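Local structure of flavoprotein (Thermotoga maritima, 5V8S) at residues Lys265-Val270 / Pro318-Leu323; Tyr351-Leu356 / Thr378-Leu383. The protein probably transfers electrons as an oxidoreductase, pairing a di-iron site in a metallo-beta-lactamase-like domain with a flavodoxin-like domain expected to bind FMN. The protein carries 1 engineered substitution. One frame throughout, in Å; residues are numbered along the deposited sequence.

Interaction 1 (Lys265-Val270 / Pro318-Leu323)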
ATOM      1  N   LYS A 265       7.563  25.149  14.195  1.00 30.12           N
ATOM      2  CA  LYS A 265       6.454  25.628  15.005  1.00 30.68           C
ATOM      3  C   LYS A 265       5.207  25.779  14.155  1.00 30.78           C
ATOM      4  O   LYS A 265       5.253  26.338  13.054  1.00 33.08           O
ATOM      5  CB  LYS A 265       6.807  26.964  15.652  1.00 32.63           C
ATOM      6  CG  LYS A 265       7.005  26.840  17.129  1.00 36.92           C
ATOM      7  CD  LYS A 265       5.695  26.600  17.836  1.00 36.49           C
ATOM      8  CE  LYS A 265       5.897  26.163  19.279  1.00 37.28           C
ATOM      9  NZ  LYS A 265       4.637  25.663  19.884  1.00 39.22           N
ATOM     10  N   GLY A 266       4.091  25.269  14.672  1.00 29.02           N
ATOM     11  CA  GLY A 266       2.818  25.347  14.001  1.00 27.17           C
ATOM     12  C   GLY A 266       2.500  24.175  13.100  1.00 25.58           C
ATOM     13  O   GLY A 266       1.332  24.010  12.716  1.00 25.80           O
ATOM     14  N   LYS A 267       3.488  23.352  12.757  1.00 24.49           N
ATOM     15  CA  LYS A 267       3.256  22.259  11.811  1.00 21.72           C
ATOM     16  C   LYS A 267       2.612  21.062  12.510  1.00 21.32           C
ATOM     17  O   LYS A 267       3.162  20.517  13.472  1.00 22.30           O
ATOM     18  CB  LYS A 267       4.565  21.828  11.146  1.00 21.95           C
ATOM     19  CG  LYS A 267       4.340  20.698  10.148  1.00 21.61           C
ATOM     20  CD  LYS A 267       5.548  20.477   9.248  1.00 21.69           C
ATOM     21  CE  LYS A 267       5.343  19.317   8.299  1.00 22.16           C
ATOM     22  NZ  LYS A 267       6.522  19.086   7.416  1.00 23.00           N
ATOM     23  N   VAL A 268       1.467  20.631  11.992  1.00 20.81           N
ATOM     24  CA  VAL A 268       0.792  19.416  12.433  1.00 22.18           C
ATOM     25  C   VAL A 268       0.480  18.606  11.185  1.00 21.77           C
ATOM     26  O   VAL A 268       0.009  19.160  10.187  1.00 25.48           O
ATOM     27  CB  VAL A 268      -0.495  19.758  13.217  1.00 23.56           C
ATOM     28  CG1 VAL A 268      -1.283  18.504  13.555  1.00 25.87           C
ATOM     29  CG2 VAL A 268      -0.140  20.527  14.496  1.00 24.39           C
ATOM     30  N   THR A 269       0.742  17.305  11.225  1.00 18.55           N
ATOM     31  CA  THR A 269       0.408  16.434  10.099  1.00 17.55           C
ATOM     32  C   THR A 269      -0.810  15.591  10.467  1.00 17.27           C
ATOM     33  O   THR A 269      -0.839  14.952  11.523  1.00 18.22           O
ATOM     34  CB  THR A 269       1.608  15.581   9.642  1.00 19.18           C
ATOM     35  OG1 THR A 269       2.657  16.450   9.196  1.00 21.52           O
ATOM     36  CG2 THR A 269       1.249  14.702   8.477  1.00 18.82           C
ATOM     37  N   VAL A 270      -1.818  15.635   9.605  1.00 17.02           N
ATOM     38  CA  VAL A 270      -3.117  15.003   9.824  1.00 16.77           C
ATOM     39  C   VAL A 270      -3.240  13.890   8.798  1.00 17.95           C
ATOM     40  O   VAL A 270      -3.146  14.139   7.587  1.00 19.75           O
ATOM     41  CB  VAL A 270      -4.258  16.011   9.643  1.00 17.62           C
ATOM     42  CG1 VAL A 270      -5.608  15.344   9.929  1.00 18.45           C
ATOM     43  CG2 VAL A 270      -4.046  17.222  10.536  1.00 18.44           C
ATOM     44  N   PRO A 318       9.148  14.157  10.640  1.00 17.59           N
ATOM     45  CA  PRO A 318      10.203  14.630  11.562  1.00 18.75           C
ATOM     46  C   PRO A 318      10.023  16.041  12.093  1.00 19.93           C
ATOM     47  O   PRO A 318      10.281  16.277  13.279  1.00 19.95           O
ATOM     48  CB  PRO A 318      11.494  14.488  10.743  1.00 19.01           C
ATOM     49  CG  PRO A 318      11.194  13.385   9.773  1.00 18.66           C
ATOM     50  CD  PRO A 318       9.734  13.615   9.403  1.00 18.10           C
ATOM     51  N   ASP A 319       9.621  16.994  11.258  1.00 20.00           N
ATOM     52  CA  ASP A 319       9.487  18.368  11.722  1.00 20.20           C
ATOM     53  C   ASP A 319       8.056  18.740  12.066  1.00 20.32           C
ATOM     54  O   ASP A 319       7.760  19.916  12.235  1.00 22.50           O
ATOM     55  CB  ASP A 319      10.137  19.372  10.766  1.00 22.67           C
ATOM     56  CG  ASP A 319       9.474  19.452   9.426  1.00 25.26           C
ATOM     57  OD1 ASP A 319       8.658  18.571   9.088  1.00 26.02           O
ATOM     58  OD2 ASP A 319       9.768  20.420   8.692  1.00 27.65           O
ATOM     59  N   SER A 320       7.161  17.772  12.189  1.00 19.52           N
ATOM     60  CA  SER A 320       5.844  18.063  12.747  1.00 19.61           C
ATOM     61  C   SER A 320       5.915  18.213  14.264  1.00 19.92           C
ATOM     62  O   SER A 320       6.627  17.466  14.943  1.00 21.23           O
ATOM     63  CB  SER A 320       4.879  16.917  12.430  1.00 19.45           C
ATOM     64  OG  SER A 320       4.588  16.864  11.053  1.00 20.67           O
ATOM     65  N   GLU A 321       5.157  19.178  14.807  1.00 20.32           N
ATOM     66  CA  GLU A 321       5.038  19.249  16.258  1.00 21.30           C
ATOM     67  C   GLU A 321       4.208  18.096  16.798  1.00 21.26           C
ATOM     68  O   GLU A 321       4.434  17.638  17.929  1.00 22.26           O
ATOM     69  CB  GLU A 321       4.350  20.544  16.689  1.00 24.15           C
ATOM     70  CG  GLU A 321       5.109  21.809  16.463  1.00 27.43           C
ATOM     71  CD  GLU A 321       4.569  22.912  17.355  1.00 31.53           C
ATOM     72  OE1 GLU A 321       4.820  22.841  18.572  1.00 33.54           O
ATOM     73  OE2 GLU A 321       3.868  23.816  16.859  1.00 33.41           O
ATOM     74  N   ALA A 322       3.241  17.626  16.011  1.00 19.90           N
ATOM     75  CA  ALA A 322       2.286  16.626  16.462  1.00 18.75           C
ATOM     76  C   ALA A 322       1.685  15.957  15.243  1.00 18.29           C
ATOM     77  O   ALA A 322       1.725  16.495  14.132  1.00 18.58           O
ATOM     78  CB  ALA A 322       1.161  17.253  17.301  1.00 19.33           C
ATOM     79  N   LEU A 323       1.102  14.785  15.473  1.00 18.03           N
ATOM     80  CA  LEU A 323       0.340  14.070  14.461  1.00 18.06           C
ATOM     81  C   LEU A 323      -1.101  13.909  14.927  1.00 18.78           C
ATOM     82  O   LEU A 323      -1.378  13.770  16.121  1.00 19.83           O
ATOM     83  CB  LEU A 323       0.907  12.663  14.203  1.00 18.33           C
ATOM     84  CG  LEU A 323       2.391  12.553  13.863  1.00 18.23           C
ATOM     85  CD1 LEU A 323       2.759  11.105  13.584  1.00 18.56           C
ATOM     86  CD2 LEU A 323       2.721  13.441  12.673  1.00 19.99           C
TER
HETATM   87  O   HOH W   1       8.673  21.154   6.465  1.00 40.04           O
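Two torsions bring Lys267 and Asp319 together: CG of Lys267 stands anti to its backbone N (chi1 -179°) with the chain extended beyond it, while CG of Asp319 lies between its own backbone N and carbonyl carbon (chi1 66°). The two side chains cross obliquely. Lys267 NZ forms a salt bridge of 2.8 Å to Asp319 OD1, on the syn side of the carboxylate. A water links the same NZ to Asp319 OD2. Asp316, on the helix just before, adds a second salt bridge to this ammonium.

Glu321 grips Lys265 and Gly266 with its two carboxylate oxygens. Its OE2 takes the backbone N-H of Gly266 at 2.6 Å, on the anti side and 29° out of the carboxylate plane. Its OE1 is met on the syn side by Lys265 NZ, a salt bridge of 3.1 Å. Lys265 NZ also bonds to Leu409 O. The backbone N of Glu321 donates to Lys267 O at 2.7 Å.

In the buried middle, Thr269 OG1 donates to Ser320 OG at 2.7 Å. Ser320 OG also bonds to Asp316 O. Thr269 N donates a hydrogen bond to Ala322 O at 3.2 Å, and Leu323 CD2 packs on Thr269 CB.

Thr269 and Leu323 form a parallel bridge. It joins the N-terminal ends of two neighbouring strands of the parallel sheet in a flavodoxin-like alpha/beta fold.

Interaction 2 (Tyr351-Leu356 / Thr378-Leu383)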
ATOM      1  N   TYR A 351       9.184   8.835  16.738  1.00 20.52           N
ATOM      2  CA  TYR A 351       9.605  10.011  17.494  1.00 20.67           C
ATOM      3  C   TYR A 351       8.712  10.204  18.709  1.00 21.96           C
ATOM      4  O   TYR A 351       7.536   9.820  18.702  1.00 21.88           O
ATOM      5  CB  TYR A 351       9.478  11.280  16.636  1.00 20.54           C
ATOM      6  CG  TYR A 351      10.410  11.346  15.453  1.00 20.44           C
ATOM      7  CD1 TYR A 351      11.731  11.766  15.608  1.00 20.12           C
ATOM      8  CD2 TYR A 351       9.981  11.007  14.175  1.00 20.62           C
ATOM      9  CE1 TYR A 351      12.573  11.839  14.539  1.00 19.98           C
ATOM     10  CE2 TYR A 351      10.838  11.071  13.100  1.00 19.52           C
ATOM     11  CZ  TYR A 351      12.136  11.501  13.288  1.00 19.20           C
ATOM     12  OH  TYR A 351      12.969  11.566  12.206  1.00 18.93           O
ATOM     13  N   GLU A 352       9.261  10.865  19.739  1.00 23.58           N
ATOM     14  CA  GLU A 352       8.487  11.184  20.942  1.00 25.25           C
ATOM     15  C   GLU A 352       7.762  12.508  20.706  1.00 25.19           C
ATOM     16  O   GLU A 352       8.180  13.575  21.148  1.00 26.57           O
ATOM     17  CB  GLU A 352       9.361  11.219  22.192  1.00 29.43           C
ATOM     18  CG  GLU A 352       8.533  11.320  23.479  1.00 34.29           C
ATOM     19  CD  GLU A 352       9.346  11.660  24.715  1.00 39.76           C
ATOM     20  OE1 GLU A 352      10.562  11.374  24.736  1.00 40.98           O
ATOM     21  OE2 GLU A 352       8.753  12.216  25.669  1.00 41.03           O
ATOM     22  N   LYS A 353       6.646  12.425  19.993  1.00 22.70           N
ATOM     23  CA  LYS A 353       5.802  13.559  19.664  1.00 22.06           C
ATOM     24  C   LYS A 353       4.381  13.285  20.131  1.00 22.10           C
ATOM     25  O   LYS A 353       3.941  12.129  20.160  1.00 22.23           O
ATOM     26  CB  LYS A 353       5.768  13.822  18.150  1.00 22.10           C
ATOM     27  CG  LYS A 353       7.118  14.257  17.585  1.00 21.52           C
ATOM     28  CD  LYS A 353       7.170  14.301  16.074  1.00 20.93           C
ATOM     29  CE  LYS A 353       8.553  14.677  15.548  1.00 21.09           C
ATOM     30  NZ  LYS A 353       8.828  16.106  15.784  1.00 21.45           N
ATOM     31  N   PRO A 354       3.639  14.321  20.498  1.00 21.72           N
ATOM     32  CA  PRO A 354       2.242  14.117  20.884  1.00 22.51           C
ATOM     33  C   PRO A 354       1.355  13.808  19.693  1.00 22.32           C
ATOM     34  O   PRO A 354       1.591  14.257  18.569  1.00 21.61           O
ATOM     35  CB  PRO A 354       1.853  15.451  21.516  1.00 23.55           C
ATOM     36  CG  PRO A 354       2.830  16.428  20.990  1.00 24.20           C
ATOM     37  CD  PRO A 354       4.080  15.717  20.679  1.00 22.77           C
ATOM     38  N   VAL A 355       0.295  13.050  19.973  1.00 21.14           N
ATOM     39  CA  VAL A 355      -0.642  12.581  18.960  1.00 20.08           C
ATOM     40  C   VAL A 355      -2.059  12.712  19.499  1.00 19.80           C
ATOM     41  O   VAL A 355      -2.305  12.487  20.687  1.00 22.05           O
ATOM     42  CB  VAL A 355      -0.353  11.107  18.591  1.00 21.90           C
ATOM     43  CG1 VAL A 355      -1.403  10.510  17.665  1.00 24.14           C
ATOM     44  CG2 VAL A 355       1.057  10.992  17.983  1.00 21.28           C
ATOM     45  N   LEU A 356      -2.992  13.061  18.618  1.00 19.01           N
ATOM     46  CA  LEU A 356      -4.420  12.902  18.873  1.00 19.04           C
ATOM     47  C   LEU A 356      -4.941  11.792  17.979  1.00 18.44           C
ATOM     48  O   LEU A 356      -4.574  11.721  16.803  1.00 19.73           O
ATOM     49  CB  LEU A 356      -5.209  14.161  18.505  1.00 20.09           C
ATOM     50  CG  LEU A 356      -4.918  15.440  19.285  1.00 21.58           C
ATOM     51  CD1 LEU A 356      -5.741  16.595  18.733  1.00 20.38           C
ATOM     52  CD2 LEU A 356      -5.176  15.227  20.776  1.00 22.17           C
ATOM     53  N   THR A 378       4.901   2.832  21.130  1.00 47.46           N
ATOM     54  CA  THR A 378       5.983   3.572  20.520  1.00 43.31           C
ATOM     55  C   THR A 378       6.347   4.777  21.359  1.00 40.65           C
ATOM     56  O   THR A 378       5.842   4.985  22.471  1.00 40.23           O
ATOM     57  CB  THR A 378       5.577   3.983  19.106  1.00 44.16           C
ATOM     58  OG1 THR A 378       4.587   5.027  19.151  1.00 44.32           O
ATOM     59  CG2 THR A 378       5.002   2.801  18.374  1.00 44.28           C
ATOM     60  N   LYS A 379       7.248   5.586  20.815  1.00 38.17           N
ATOM     61  CA  LYS A 379       7.645   6.792  21.500  1.00 37.45           C
ATOM     62  C   LYS A 379       6.579   7.858  21.394  1.00 33.71           C
ATOM     63  O   LYS A 379       6.607   8.809  22.181  1.00 33.64           O
ATOM     64  CB  LYS A 379       8.959   7.314  20.929  1.00 38.70           C
ATOM     65  CG  LYS A 379      10.142   6.365  21.110  1.00 41.53           C
ATOM     66  CD  LYS A 379      11.469   7.068  20.799  1.00 44.17           C
ATOM     67  CE  LYS A 379      12.385   6.207  19.936  1.00 46.57           C
ATOM     68  NZ  LYS A 379      13.677   6.896  19.595  1.00 47.74           N
ATOM     69  N   PHE A 380       5.622   7.713  20.468  1.00 30.63           N
ATOM     70  CA  PHE A 380       4.580   8.722  20.365  1.00 27.58           C
ATOM     71  C   PHE A 380       3.742   8.705  21.631  1.00 29.87           C
ATOM     72  O   PHE A 380       3.544   7.655  22.256  1.00 31.69           O
ATOM     73  CB  PHE A 380       3.697   8.500  19.136  1.00 24.91           C
ATOM     74  CG  PHE A 380       4.377   8.818  17.840  1.00 23.06           C
ATOM     75  CD1 PHE A 380       4.450  10.126  17.379  1.00 22.28           C
ATOM     76  CD2 PHE A 380       4.960   7.813  17.086  1.00 22.62           C
ATOM     77  CE1 PHE A 380       5.100  10.425  16.185  1.00 21.18           C
ATOM     78  CE2 PHE A 380       5.604   8.099  15.893  1.00 22.39           C
ATOM     79  CZ  PHE A 380       5.685   9.397  15.438  1.00 21.03           C
ATOM     80  N   ARG A 381       3.257   9.881  22.008  1.00 29.50           N
ATOM     81  CA  ARG A 381       2.448  10.065  23.209  1.00 30.55           C
ATOM     82  C   ARG A 381       1.032  10.451  22.804  1.00 27.99           C
ATOM     83  O   ARG A 381       0.801  11.565  22.321  1.00 28.29           O
ATOM     84  CB  ARG A 381       3.065  11.130  24.104  1.00 33.71           C
ATOM     85  CG  ARG A 381       4.447  10.730  24.598  1.00 38.12           C
ATOM     86  CD  ARG A 381       4.338   9.528  25.534  1.00 41.49           C
ATOM     87  NE  ARG A 381       5.627   9.073  26.033  1.00 45.64           N
ATOM     88  CZ  ARG A 381       6.376   9.752  26.893  1.00 49.55           C
ATOM     89  NH1 ARG A 381       5.972  10.937  27.333  1.00 51.74           N
ATOM     90  NH2 ARG A 381       7.534   9.251  27.304  1.00 48.86           N
ATOM     91  N   ILE A 382       0.087   9.544  23.031  1.00 26.95           N
ATOM     92  CA  ILE A 382      -1.310   9.802  22.686  1.00 25.30           C
ATOM     93  C   ILE A 382      -1.926  10.649  23.790  1.00 25.12           C
ATOM     94  O   ILE A 382      -2.022  10.210  24.938  1.00 26.59           O
ATOM     95  CB  ILE A 382      -2.096   8.499  22.498  1.00 27.06           C
ATOM     96  CG1 ILE A 382      -1.473   7.652  21.386  1.00 30.96           C
ATOM     97  CG2 ILE A 382      -3.557   8.838  22.181  1.00 27.01           C
ATOM     98  CD1 ILE A 382      -2.047   6.251  21.308  1.00 33.35           C
ATOM     99  N   LEU A 383      -2.361  11.858  23.439  1.00 23.60           N
ATOM    100  CA  LEU A 383      -2.926  12.749  24.447  1.00 23.83           C
ATOM    101  C   LEU A 383      -4.367  12.402  24.771  1.00 23.53           C
ATOM    102  O   LEU A 383      -4.786  12.514  25.927  1.00 24.97           O
ATOM    103  CB  LEU A 383      -2.870  14.198  23.978  1.00 24.68           C
ATOM    104  CG  LEU A 383      -1.490  14.716  23.619  1.00 25.47           C
ATOM    105  CD1 LEU A 383      -1.597  16.207  23.301  1.00 26.76           C
ATOM    106  CD2 LEU A 383      -0.533  14.485  24.771  1.00 26.60           C
TER
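Pro354 pairs with Arg381 and Val355 with Ile382 in parallel register, and the short strands 354-356 and 381-383 run 46° apart. Three backbone bonds hold them. Arg381 N donates to Lys353 O at 3.0 Å, Val355 N to Arg381 O, and Leu383 N to Val355 O at 2.8 Å. The outer two are nearly straight; the one from Val355 N is bent, with an N-H...O angle of 141°.

Phe380 buries more surface here than any other residue of the two segments. Tyr351 O sits over the centre of one ring face, 3.3 Å above the plane. Lys353 O lies at the ring edge, near the plane. Val355 CG2 comes obliquely to Phe380 CD1 at 3.6 Å. This methyl stands anti to the carbonyl carbon of Val355, where it also meets Phe380 CB. The backbone N of Phe380 donates to Thr378 OG1 in an ST turn.

Glu352, the centre of an inverse gamma turn, lies at the surface with Arg381. Glu352 OE2 stands over one face of the guanidinium, 3.5 Å from Arg381 NH1. The two flat groups are turned 37° apart. No N-H points at the oxygen, so this salt bridge rests on charge alone.

Leu383 packs beside Pro354 and Leu356. Its CD1 lies 4.0 Å from Pro354 CB, and its CB meets Leu356 CD2.

The contact closes the beta-alpha-beta unit made by strand 354-360, helix 371-376 and strand 381-388. Helix 395-409 packs on Pro354, Leu356 and Leu383. Phe380 touches Ile345 of helix 336-348 and Leu323 of strand 322-327, the next strand in the sheet.

Both contacts join neighbouring strands of one parallel sheet. Interaction 1 pairs 267-273 with 322-327, inside the sheet. Interaction 2 pairs 354-360 with the outermost strand of the chain's sheet, 381-388. Interaction 1 is mostly buried yet rich in charge, with two salt bridges and a hydroxyl pair where residues 318-323 are still approaching their strand. Interaction 2 is partly buried. It relies on a ladder of three backbone hydrogen bonds and apolar packing, with its one ion pair at the surface. Lys353 connects them: its NZ probably bonds to Ser320 O at 2.7 Å and also to Pro318 O. Ala322 packs against Pro354, where strands 322-327 and 354-360 lie side by side.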